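Local coordinates for hypothetical exported protein (Streptococcus pyogenes, PDB 3PSQ) that is a class B sortase that takes part in pilus assembly, probably joining pilin subunits by transpeptidation through a thioester intermediate, at residues N33-A38 against L58-K63; S74-Y79 against Y93-A98; D145-N150 against L163-Q168. All blocks are in the same frame, centred on the assembly; numbering follows the deposited sequence. Where two conformers were deposited one is given.

Contact 1 of 3, residues N33-A38 against L58-K63; sequences NSDVMA and LEYINK. With ZN (zinc ion), chain P.
Asp35 and Glu59 meet through a zinc ion. Asp35 OD2 lies 2.0 Å from the zinc, and Glu59 OE2 lies 2.0 Å from it as well. A water and Glu55 complete the four ligands. The close approach of Asp35 OD2 to Glu59 OE2, 3.0 Å, follows from this shared metal. Glu59 CG is anti to the backbone N (chi1 173°), and the extended chain beyond it carries the carboxylate to the zinc. The site ties the start of strand 36-41 to the loop before strand 76-77.

Two hydrogen bonds also cross the contact, both at the Tyr60 hydroxyl. Tyr60 OH donates to Asp35 OD2 at 2.7 Å, on the anti side of the carboxylate. Asn33 meets the hydroxyl tip to tip. Its ND2 donates to Tyr60 OH at 3.1 Å in a nearly straight bond that lies in the amide plane. ND2 also bonds to the Val65 carbonyl. Asn33 OD1 accepts from Asp35 N, which makes an Asx turn.

A salt bridge lies within 58-63: Lys63 NZ bonds to Glu59 OE2 at 2.6 Å.

Asn33 and Tyr60 thus form a second shell that positions the zinc ligand Asp35. Zinc and Lys63 would together offset the negative charge of the gathered carboxylates.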
loop_
_atom_site.group_PDB
_atom_site.type_symbol
_atom_site.label_atom_id
_atom_site.label_comp_id
_atom_site.label_asym_id
_atom_site.label_seq_id
_atom_site.Cartn_x
_atom_site.Cartn_y
_atom_site.Cartn_z
ATOM N N ASN A 33 -19.942 -1.070 5.955
ATOM C CA ASN A 33 -18.912 -0.650 6.876
ATOM C C ASN A 33 -18.344 0.661 6.356
ATOM O O ASN A 33 -17.589 0.695 5.376
ATOM C CB ASN A 33 -17.838 -1.763 6.958
ATOM C CG ASN A 33 -16.641 -1.408 7.864
ATOM O OD1 ASN A 33 -16.661 -0.431 8.606
ATOM N ND2 ASN A 33 -15.598 -2.200 7.774
ATOM N N SER A 34 -18.681 1.747 7.041
ATOM C CA SER A 34 -18.173 3.069 6.666
ATOM C C SER A 34 -16.636 3.190 6.700
ATOM O O SER A 34 -16.084 4.157 6.138
ATOM C CB SER A 34 -18.818 4.147 7.526
ATOM O OG SER A 34 -18.417 3.999 8.887
ATOM N N ASP A 35 -15.943 2.231 7.333
ATOM C CA ASP A 35 -14.466 2.157 7.209
ATOM C C ASP A 35 -13.974 1.806 5.788
ATOM O O ASP A 35 -12.840 2.122 5.429
ATOM C CB ASP A 35 -13.886 1.113 8.170
ATOM C CG ASP A 35 -13.860 1.569 9.622
ATOM O OD1 ASP A 35 -14.377 2.652 9.938
ATOM O OD2 ASP A 35 -13.306 0.819 10.454
ATOM N N VAL A 36 -14.799 1.103 5.007
ATOM C CA VAL A 36 -14.460 0.765 3.618
ATOM C C VAL A 36 -14.312 2.067 2.794
ATOM O O VAL A 36 -15.194 2.913 2.827
ATOM C CB VAL A 36 -15.493 -0.213 2.983
ATOM C CG1 VAL A 36 -15.175 -0.468 1.497
ATOM C CG2 VAL A 36 -15.549 -1.583 3.776
ATOM N N MET A 37 -13.195 2.245 2.086
ATOM C CA MET A 37 -12.982 3.551 1.427
ATOM C C MET A 37 -12.257 3.510 0.076
ATOM O O MET A 37 -12.060 4.538 -0.540
ATOM C CB MET A 37 -12.282 4.576 2.370
ATOM C CG MET A 37 -11.164 4.014 3.195
ATOM S SD MET A 37 -9.737 3.410 2.283
ATOM C CE MET A 37 -9.224 4.892 1.339
ATOM N N ALA A 38 -11.830 2.344 -0.367
ATOM C CA ALA A 38 -11.200 2.239 -1.683
ATOM C C ALA A 38 -11.162 0.796 -2.204
ATOM O O ALA A 38 -11.403 -0.145 -1.467
ATOM C CB ALA A 38 -9.800 2.820 -1.668
ATOM N N LEU A 58 -4.170 -0.862 14.390
ATOM C CA LEU A 58 -4.225 -2.219 14.961
ATOM C C LEU A 58 -5.612 -2.845 14.742
ATOM O O LEU A 58 -5.730 -4.052 14.697
ATOM C CB LEU A 58 -3.861 -2.195 16.465
ATOM C CG LEU A 58 -2.460 -1.649 16.877
ATOM C CD1 LEU A 58 -2.277 -1.504 18.365
ATOM C CD2 LEU A 58 -1.363 -2.493 16.392
ATOM N N GLU A 59 -6.628 -2.001 14.553
ATOM C CA GLU A 59 -8.021 -2.392 14.412
ATOM C C GLU A 59 -8.342 -3.585 13.470
ATOM O O GLU A 59 -9.237 -4.410 13.767
ATOM C CB GLU A 59 -8.886 -1.171 14.043
ATOM C CG GLU A 59 -10.382 -1.504 13.683
ATOM C CD GLU A 59 -11.149 -0.263 13.279
ATOM O OE1 GLU A 59 -10.500 0.786 13.095
ATOM O OE2 GLU A 59 -12.385 -0.316 13.119
ATOM N N TYR A 60 -7.627 -3.661 12.362
ATOM C CA TYR A 60 -7.882 -4.675 11.355
ATOM C C TYR A 60 -6.941 -5.885 11.393
ATOM O O TYR A 60 -6.902 -6.650 10.449
ATOM C CB TYR A 60 -7.992 -4.054 9.916
ATOM C CG TYR A 60 -9.344 -3.394 9.760
ATOM C CD1 TYR A 60 -10.446 -4.132 9.410
ATOM C CD2 TYR A 60 -9.540 -2.051 10.096
ATOM C CE1 TYR A 60 -11.699 -3.558 9.367
ATOM C CE2 TYR A 60 -10.795 -1.463 10.031
ATOM C CZ TYR A 60 -11.869 -2.225 9.666
ATOM O OH TYR A 60 -13.141 -1.689 9.593
ATOM N N ILE A 61 -6.186 -6.065 12.470
ATOM C CA ILE A 61 -5.484 -7.346 12.687
ATOM C C ILE A 61 -6.435 -8.560 12.677
ATOM O O ILE A 61 -6.148 -9.541 12.035
ATOM C CB ILE A 61 -4.686 -7.361 14.024
ATOM C CG1 ILE A 61 -3.541 -6.341 14.004
ATOM C CG2 ILE A 61 -4.191 -8.777 14.361
ATOM C CD1 ILE A 61 -3.008 -6.012 15.384
ATOM N N ASN A 62 -7.587 -8.470 13.333
ATOM C CA ASN A 62 -8.516 -9.598 13.470
ATOM C C ASN A 62 -9.951 -9.143 13.128
ATOM O O ASN A 62 -10.958 -9.552 13.752
ATOM C CB ASN A 62 -8.488 -10.139 14.923
ATOM C CG ASN A 62 -7.315 -11.084 15.191
ATOM O OD1 ASN A 62 -6.470 -10.816 16.055
ATOM N ND2 ASN A 62 -7.259 -12.198 14.457
ATOM N N LYS A 63 -10.044 -8.286 12.123
ATOM C CA LYS A 63 -11.331 -7.789 11.669
ATOM C C LYS A 63 -11.418 -7.833 10.146
ATOM O O LYS A 63 -10.479 -7.451 9.450
ATOM C CB LYS A 63 -11.509 -6.361 12.180
ATOM C CG LYS A 63 -12.895 -5.784 12.001
ATOM C CD LYS A 63 -12.845 -4.488 12.793
ATOM C CE LYS A 63 -14.116 -3.730 12.772
ATOM N NZ LYS A 63 -13.853 -2.407 13.442
HETATM ZN ZN ZN P . -13.326 1.249 12.424
HETATM O O HOH W 1 -15.313 0.933 12.785
#

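Contact 2 of 3, residues S74-Y79 against Y93-A98; sequences SVFLDY and YAHHMA. With ZN (zinc ion), chain R; ZN (zinc ion), chain L; ACY (acetic acid), chain H.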
loop_
_atom_site.group_PDB
_atom_site.type_symbol
_atom_site.label_atom_id
_atom_site.label_comp_id
_atom_site.label_asym_id
_atom_site.label_seq_id
_atom_site.Cartn_x
_atom_site.Cartn_y
_atom_site.Cartn_z
ATOM N N SER A 74 -7.560 -7.657 7.707
ATOM C CA SER A 74 -7.721 -6.968 6.394
ATOM C C SER A 74 -6.547 -6.054 6.079
ATOM O O SER A 74 -5.818 -5.632 6.983
ATOM C CB SER A 74 -8.984 -6.104 6.372
ATOM O OG SER A 74 -10.151 -6.786 6.771
ATOM N N VAL A 75 -6.375 -5.742 4.801
ATOM C CA VAL A 75 -5.472 -4.705 4.357
ATOM C C VAL A 75 -6.102 -3.322 4.543
ATOM O O VAL A 75 -7.278 -3.136 4.270
ATOM C CB VAL A 75 -5.090 -4.899 2.868
ATOM C CG1 VAL A 75 -4.208 -3.724 2.439
ATOM C CG2 VAL A 75 -4.352 -6.270 2.701
ATOM N N PHE A 76 -5.316 -2.359 5.024
ATOM C CA PHE A 76 -5.870 -1.070 5.495
ATOM C C PHE A 76 -4.987 0.131 5.117
ATOM O O PHE A 76 -3.768 0.047 5.149
ATOM C CB PHE A 76 -6.061 -1.118 7.020
ATOM C CG PHE A 76 -4.769 -1.307 7.788
ATOM C CD1 PHE A 76 -4.041 -0.209 8.231
ATOM C CD2 PHE A 76 -4.261 -2.592 8.033
ATOM C CE1 PHE A 76 -2.856 -0.401 8.982
ATOM C CE2 PHE A 76 -3.082 -2.771 8.758
ATOM C CZ PHE A 76 -2.346 -1.687 9.171
ATOM N N LEU A 77 -5.621 1.247 4.780
ATOM C CA LEU A 77 -4.941 2.512 4.636
ATOM C C LEU A 77 -4.573 3.036 6.013
ATOM O O LEU A 77 -5.410 3.053 6.919
ATOM C CB LEU A 77 -5.859 3.535 3.944
ATOM C CG LEU A 77 -5.278 4.954 3.751
ATOM C CD1 LEU A 77 -4.062 4.922 2.820
ATOM C CD2 LEU A 77 -6.281 5.939 3.203
ATOM N N ASP A 78 -3.344 3.510 6.163
ATOM C CA ASP A 78 -2.924 4.114 7.417
ATOM C C ASP A 78 -3.987 5.101 7.973
ATOM O O ASP A 78 -4.473 5.961 7.213
ATOM C CB ASP A 78 -1.565 4.805 7.230
ATOM C CG ASP A 78 -0.987 5.316 8.536
ATOM O OD1 ASP A 78 -1.506 6.287 9.103
ATOM O OD2 ASP A 78 -0.014 4.736 9.021
ATOM N N TYR A 79 -4.312 4.995 9.276
ATOM C CA TYR A 79 -5.293 5.850 9.892
ATOM C C TYR A 79 -5.004 7.353 9.784
ATOM O O TYR A 79 -5.926 8.161 9.951
ATOM C CB TYR A 79 -5.572 5.486 11.357
ATOM C CG TYR A 79 -4.630 6.124 12.376
ATOM C CD1 TYR A 79 -4.984 7.301 13.080
ATOM C CD2 TYR A 79 -3.371 5.568 12.614
ATOM C CE1 TYR A 79 -4.114 7.863 14.008
ATOM C CE2 TYR A 79 -2.504 6.113 13.533
ATOM C CZ TYR A 79 -2.872 7.257 14.227
ATOM O OH TYR A 79 -1.953 7.761 15.113
ATOM N N TYR A 93 -1.231 -1.023 4.218
ATOM C CA TYR A 93 -0.472 -1.974 5.003
ATOM C C TYR A 93 -1.327 -3.215 5.296
ATOM O O TYR A 93 -2.577 -3.168 5.243
ATOM C CB TYR A 93 -0.029 -1.280 6.334
ATOM C CG TYR A 93 0.998 -2.049 7.098
ATOM C CD1 TYR A 93 2.335 -1.993 6.742
ATOM C CD2 TYR A 93 0.614 -2.880 8.161
ATOM C CE1 TYR A 93 3.299 -2.743 7.413
ATOM C CE2 TYR A 93 1.567 -3.627 8.845
ATOM C CZ TYR A 93 2.907 -3.555 8.477
ATOM O OH TYR A 93 3.863 -4.298 9.166
ATOM N N ALA A 94 -0.651 -4.340 5.536
ATOM C CA ALA A 94 -1.301 -5.552 6.088
ATOM C C ALA A 94 -0.440 -6.091 7.208
ATOM O O ALA A 94 0.775 -6.132 7.075
ATOM C CB ALA A 94 -1.548 -6.642 5.001
ATOM N N HIS A 95 -1.065 -6.440 8.333
ATOM C CA HIS A 95 -0.364 -7.141 9.394
ATOM C C HIS A 95 -0.014 -8.569 8.962
ATOM O O HIS A 95 -0.352 -9.015 7.857
ATOM C CB HIS A 95 -1.206 -7.141 10.685
ATOM C CG HIS A 95 -1.203 -5.819 11.385
ATOM N ND1 HIS A 95 -0.190 -5.435 12.240
ATOM C CD2 HIS A 95 -2.078 -4.784 11.345
ATOM C CE1 HIS A 95 -0.441 -4.222 12.697
ATOM N NE2 HIS A 95 -1.565 -3.799 12.153
ATOM N N HIS A 96 0.685 -9.285 9.831
ATOM C CA HIS A 96 1.249 -10.573 9.446
ATOM C C HIS A 96 0.273 -11.531 8.771
ATOM O O HIS A 96 0.580 -12.064 7.694
ATOM C CB HIS A 96 1.913 -11.240 10.671
ATOM C CG HIS A 96 2.213 -12.702 10.496
ATOM N ND1 HIS A 96 3.344 -13.156 9.853
ATOM C CD2 HIS A 96 1.563 -13.807 10.935
ATOM C CE1 HIS A 96 3.374 -14.483 9.887
ATOM N NE2 HIS A 96 2.301 -14.901 10.536
ATOM N N MET A 97 -0.880 -11.795 9.381
ATOM C CA MET A 97 -1.815 -12.739 8.772
ATOM C C MET A 97 -2.391 -12.250 7.432
ATOM O O MET A 97 -2.280 -12.972 6.426
ATOM C CB MET A 97 -2.949 -13.178 9.726
ATOM C CG MET A 97 -2.492 -14.047 10.918
ATOM S SD MET A 97 -1.752 -15.658 10.443
ATOM C CE MET A 97 -2.709 -16.044 8.942
ATOM N N ALA A 98 -3.025 -11.064 7.430
ATOM C CA ALA A 98 -3.556 -10.481 6.215
ATOM C C ALA A 98 -2.497 -10.311 5.121
ATOM O O ALA A 98 -2.809 -10.384 3.937
ATOM C CB ALA A 98 -4.237 -9.159 6.483
HETATM ZN ZN ZN R . 1.159 -6.465 13.183
HETATM ZN ZN ZN L . 4.825 -11.949 9.110
HETATM C C ACY H . 2.946 -6.767 11.130
HETATM O O ACY H . 3.002 -5.493 11.173
HETATM O OXT ACY H . 2.221 -7.436 11.903
HETATM C CH3 ACY H . 3.717 -7.508 10.064
HETATM O O HOH W 2 -3.874 -6.420 8.786
HETATM O O HOH W 3 5.606 -10.957 10.999
#
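The Phe76 ring lies under the CB of Tyr93, which sits over its face in a CH-pi contact, 4.1 Å from the ring centroid. Phe76 chi1 of 62° sets CG between the backbone N and the carbonyl carbon, on the Tyr93 side of CB. The two side chains lie side by side and point the same way. Phe76 CZ meets the edge of the Tyr93 ring at CD2, 3.3 Å away. Their planes meet obliquely, 63° apart. On the histidine side, Phe76 CE2 touches His95 CD2 at 3.4 Å. Those two planes differ by 21°, but the rings are displaced and share little face. Tyr93 CE2 lies over the centre of the His95 ring, and the three rings form an aromatic cluster.

The backbones join as an antiparallel hydrogen-bonded pair. Phe76 N donates to Tyr93 O at 2.9 Å, and Tyr93 N returns a bond of 2.9 Å to Phe76 O. Past Tyr93 the strand pairing ends, but the chains stay close. Water 2 bridges Ser74 O and His95 N, and Val75 CG2 packs on Ala94 CB at 3.6 Å.

His95, the predicted proton donor/acceptor, sits at the N-cap position of helix 96-102. Its NE2 bonds to the Asn57 carbonyl. Its ND1 binds a zinc ion at 1.9 Å, and OXT of an acetate, probably from the crystallisation liquor, shares that metal. His96 N donates to OXT. Tyr93 OH lies so close to the acetate O that the details of that bond are doubtful. His96 ND1 binds a second zinc with Cys190, the predicted nucleophile, Asp192 and water 3.

The cluster and the Asn57 bond would fix the turn of the His95 imidazole. With metal on both His95 and Cys190, the model probably represents an inhibited active site.

Contact 3 of 3, residues D145-N150 against L163-Q168; sequences DSLLFN and LNHIKQ. With ZN (zinc ion), chain O.
The His165 imidazole has Leu147 over one face and Asp145 and Leu148 at its edge. Leu147 CB makes a CH-pi contact, 3.9 Å from the ring centroid, and its CD2 touches His165 CG at 3.7 Å. Leu148 comes tip to tip, with CD1 at the edge 3.7 Å from His165 CD2. The Leu148 and Ile166 side chains cross at about a right angle, Leu148 CD2 touching Ile166 CG1 at 4.1 Å.

Asp145 meets the ring tip to tip, its carboxylate turned 69° from the imidazole plane. His165 NE2 donates to Asp145 OD1 at 2.9 Å on the syn side, tilted somewhat from the ring plane. A second, weak bond runs to OD2, whose stronger partner is Thr141. OD1 also closes an Asx turn with Leu147 N and an Asx motif with Leu148 N. His165 ND1 binds a zinc ion at 1.9 Å, so NE2 carries the proton. The carboxylate would make the imidazole a better metal ligand.

His165 CG is anti to the backbone N (chi1 180°), and the imidazole meets the loop beyond it. The result is a His-carboxylate pair that ties helix 159-167 to the loop after strand 130-142 in the sortase fold.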
loop_
_atom_site.group_PDB
_atom_site.type_symbol
_atom_site.label_atom_id
_atom_site.label_comp_id
_atom_site.label_asym_id
_atom_site.label_seq_id
_atom_site.Cartn_x
_atom_site.Cartn_y
_atom_site.Cartn_z
ATOM N N ASP A 145 12.145 0.811 10.246
ATOM C CA ASP A 145 12.390 1.873 9.276
ATOM C C ASP A 145 11.976 3.252 9.807
ATOM O O ASP A 145 10.816 3.476 10.158
ATOM C CB ASP A 145 11.648 1.586 7.972
ATOM C CG ASP A 145 12.146 2.454 6.832
ATOM O OD1 ASP A 145 12.023 3.694 6.944
ATOM O OD2 ASP A 145 12.667 1.902 5.838
ATOM N N SER A 146 12.949 4.155 9.877
ATOM C CA SER A 146 12.741 5.470 10.505
ATOM C C SER A 146 11.897 6.461 9.682
ATOM O O SER A 146 11.609 7.570 10.140
ATOM C CB SER A 146 14.078 6.102 10.858
ATOM O OG SER A 146 14.777 6.435 9.664
ATOM N N LEU A 147 11.458 6.065 8.497
ATOM C CA LEU A 147 10.750 7.002 7.655
ATOM C C LEU A 147 9.440 6.478 7.057
ATOM O O LEU A 147 8.426 7.161 7.074
ATOM C CB LEU A 147 11.685 7.468 6.539
ATOM C CG LEU A 147 11.105 8.548 5.628
ATOM C CD1 LEU A 147 10.776 9.776 6.470
ATOM C CD2 LEU A 147 12.083 8.879 4.508
ATOM N N LEU A 148 9.476 5.256 6.534
ATOM C CA LEU A 148 8.493 4.804 5.559
ATOM C C LEU A 148 7.173 4.279 6.144
ATOM O O LEU A 148 6.225 4.032 5.390
ATOM C CB LEU A 148 9.125 3.774 4.602
ATOM C CG LEU A 148 10.190 4.373 3.683
ATOM C CD1 LEU A 148 10.849 3.306 2.847
ATOM C CD2 LEU A 148 9.598 5.473 2.796
ATOM N N PHE A 149 7.100 4.137 7.466
ATOM C CA PHE A 149 5.849 3.676 8.097
ATOM C C PHE A 149 5.134 4.790 8.815
ATOM O O PHE A 149 4.189 4.561 9.551
ATOM C CB PHE A 149 6.066 2.431 8.980
ATOM C CG PHE A 149 6.623 1.249 8.210
ATOM C CD1 PHE A 149 5.854 0.595 7.275
ATOM C CD2 PHE A 149 7.937 0.857 8.369
ATOM C CE1 PHE A 149 6.365 -0.444 6.543
ATOM C CE2 PHE A 149 8.452 -0.202 7.638
ATOM C CZ PHE A 149 7.664 -0.847 6.716
ATOM N N ASN A 150 5.551 6.023 8.544
ATOM C CA ASN A 150 4.900 7.188 9.105
ATOM C C ASN A 150 4.691 8.267 8.021
ATOM O O ASN A 150 5.629 8.981 7.640
ATOM C CB ASN A 150 5.705 7.733 10.286
ATOM C CG ASN A 150 4.945 8.828 11.058
ATOM O OD1 ASN A 150 4.154 9.545 10.470
ATOM N ND2 ASN A 150 5.196 8.954 12.373
ATOM N N LEU A 163 13.566 10.128 -1.471
ATOM C CA LEU A 163 13.990 9.286 -2.581
ATOM C C LEU A 163 15.325 8.583 -2.332
ATOM O O LEU A 163 15.512 7.446 -2.758
ATOM C CB LEU A 163 14.001 10.069 -3.888
ATOM C CG LEU A 163 12.626 10.475 -4.442
ATOM C CD1 LEU A 163 12.834 11.311 -5.662
ATOM C CD2 LEU A 163 11.795 9.238 -4.781
ATOM N N ASN A 164 16.239 9.213 -1.606
ATOM C CA ASN A 164 17.522 8.576 -1.302
ATOM C C ASN A 164 17.395 7.511 -0.222
ATOM O O ASN A 164 18.122 6.501 -0.233
ATOM C CB ASN A 164 18.599 9.603 -0.888
ATOM C CG ASN A 164 19.996 8.962 -0.710
ATOM O OD1 ASN A 164 20.139 7.732 -0.802
ATOM N ND2 ASN A 164 21.015 9.789 -0.455
ATOM N N HIS A 165 16.507 7.762 0.739
ATOM C CA HIS A 165 16.193 6.785 1.760
ATOM C C HIS A 165 15.687 5.511 1.097
ATOM O O HIS A 165 16.114 4.403 1.437
ATOM C CB HIS A 165 15.100 7.309 2.692
ATOM C CG HIS A 165 14.726 6.343 3.772
ATOM N ND1 HIS A 165 15.399 6.276 4.967
ATOM C CD2 HIS A 165 13.765 5.395 3.830
ATOM C CE1 HIS A 165 14.853 5.343 5.728
ATOM N NE2 HIS A 165 13.861 4.794 5.061
ATOM N N ILE A 166 14.766 5.686 0.160
ATOM C CA ILE A 166 14.168 4.587 -0.587
ATOM C C ILE A 166 15.222 3.890 -1.448
ATOM O O ILE A 166 15.443 2.692 -1.307
ATOM C CB ILE A 166 13.002 5.084 -1.474
ATOM C CG1 ILE A 166 11.780 5.401 -0.620
ATOM C CG2 ILE A 166 12.683 4.071 -2.569
ATOM C CD1 ILE A 166 10.723 6.196 -1.380
ATOM N N LYS A 167 15.880 4.659 -2.320
ATOM C CA LYS A 167 16.954 4.155 -3.159
ATOM C C LYS A 167 17.909 3.172 -2.471
ATOM O O LYS A 167 18.215 2.130 -3.022
ATOM C CB LYS A 167 17.764 5.312 -3.747
ATOM C CG LYS A 167 18.609 4.873 -4.938
ATOM C CD LYS A 167 19.608 5.934 -5.416
ATOM C CE LYS A 167 20.651 5.308 -6.405
ATOM N NZ LYS A 167 21.572 6.323 -7.068
ATOM N N GLN A 168 18.393 3.487 -1.277
ATOM C CA GLN A 168 19.421 2.674 -0.628
ATOM C C GLN A 168 18.862 1.386 -0.015
ATOM O O GLN A 168 19.615 0.503 0.422
ATOM C CB GLN A 168 20.168 3.516 0.410
ATOM C CG GLN A 168 19.537 3.587 1.786
ATOM C CD GLN A 168 20.447 3.014 2.836
ATOM O OE1 GLN A 168 20.015 2.604 3.920
ATOM N NE2 GLN A 168 21.738 2.985 2.518
HETATM ZN ZN ZN O . 16.949 7.243 5.626
#

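Contacts 1 and 2 are neighbours that both reach the same sheet. Backbone and side-chain bonds to Ser74 connect 58-63 with 74-79, and Ile61 packs on His95. Contact 3 lies across the chain's centre from contact 1, but Phe149 touches Tyr93 and so reaches contact 2. Contact 2 is buried nearest the centre and combines strand pairing with an aromatic cluster that includes His95 of the predicted active site. Contact 3 is also buried, though farther out, and combines leucine packing with a buried His-carboxylate pair. Contact 1 is only partly buried and almost wholly polar. Zinc occurs in all three, but only in contact 1 does it bridge the two segments.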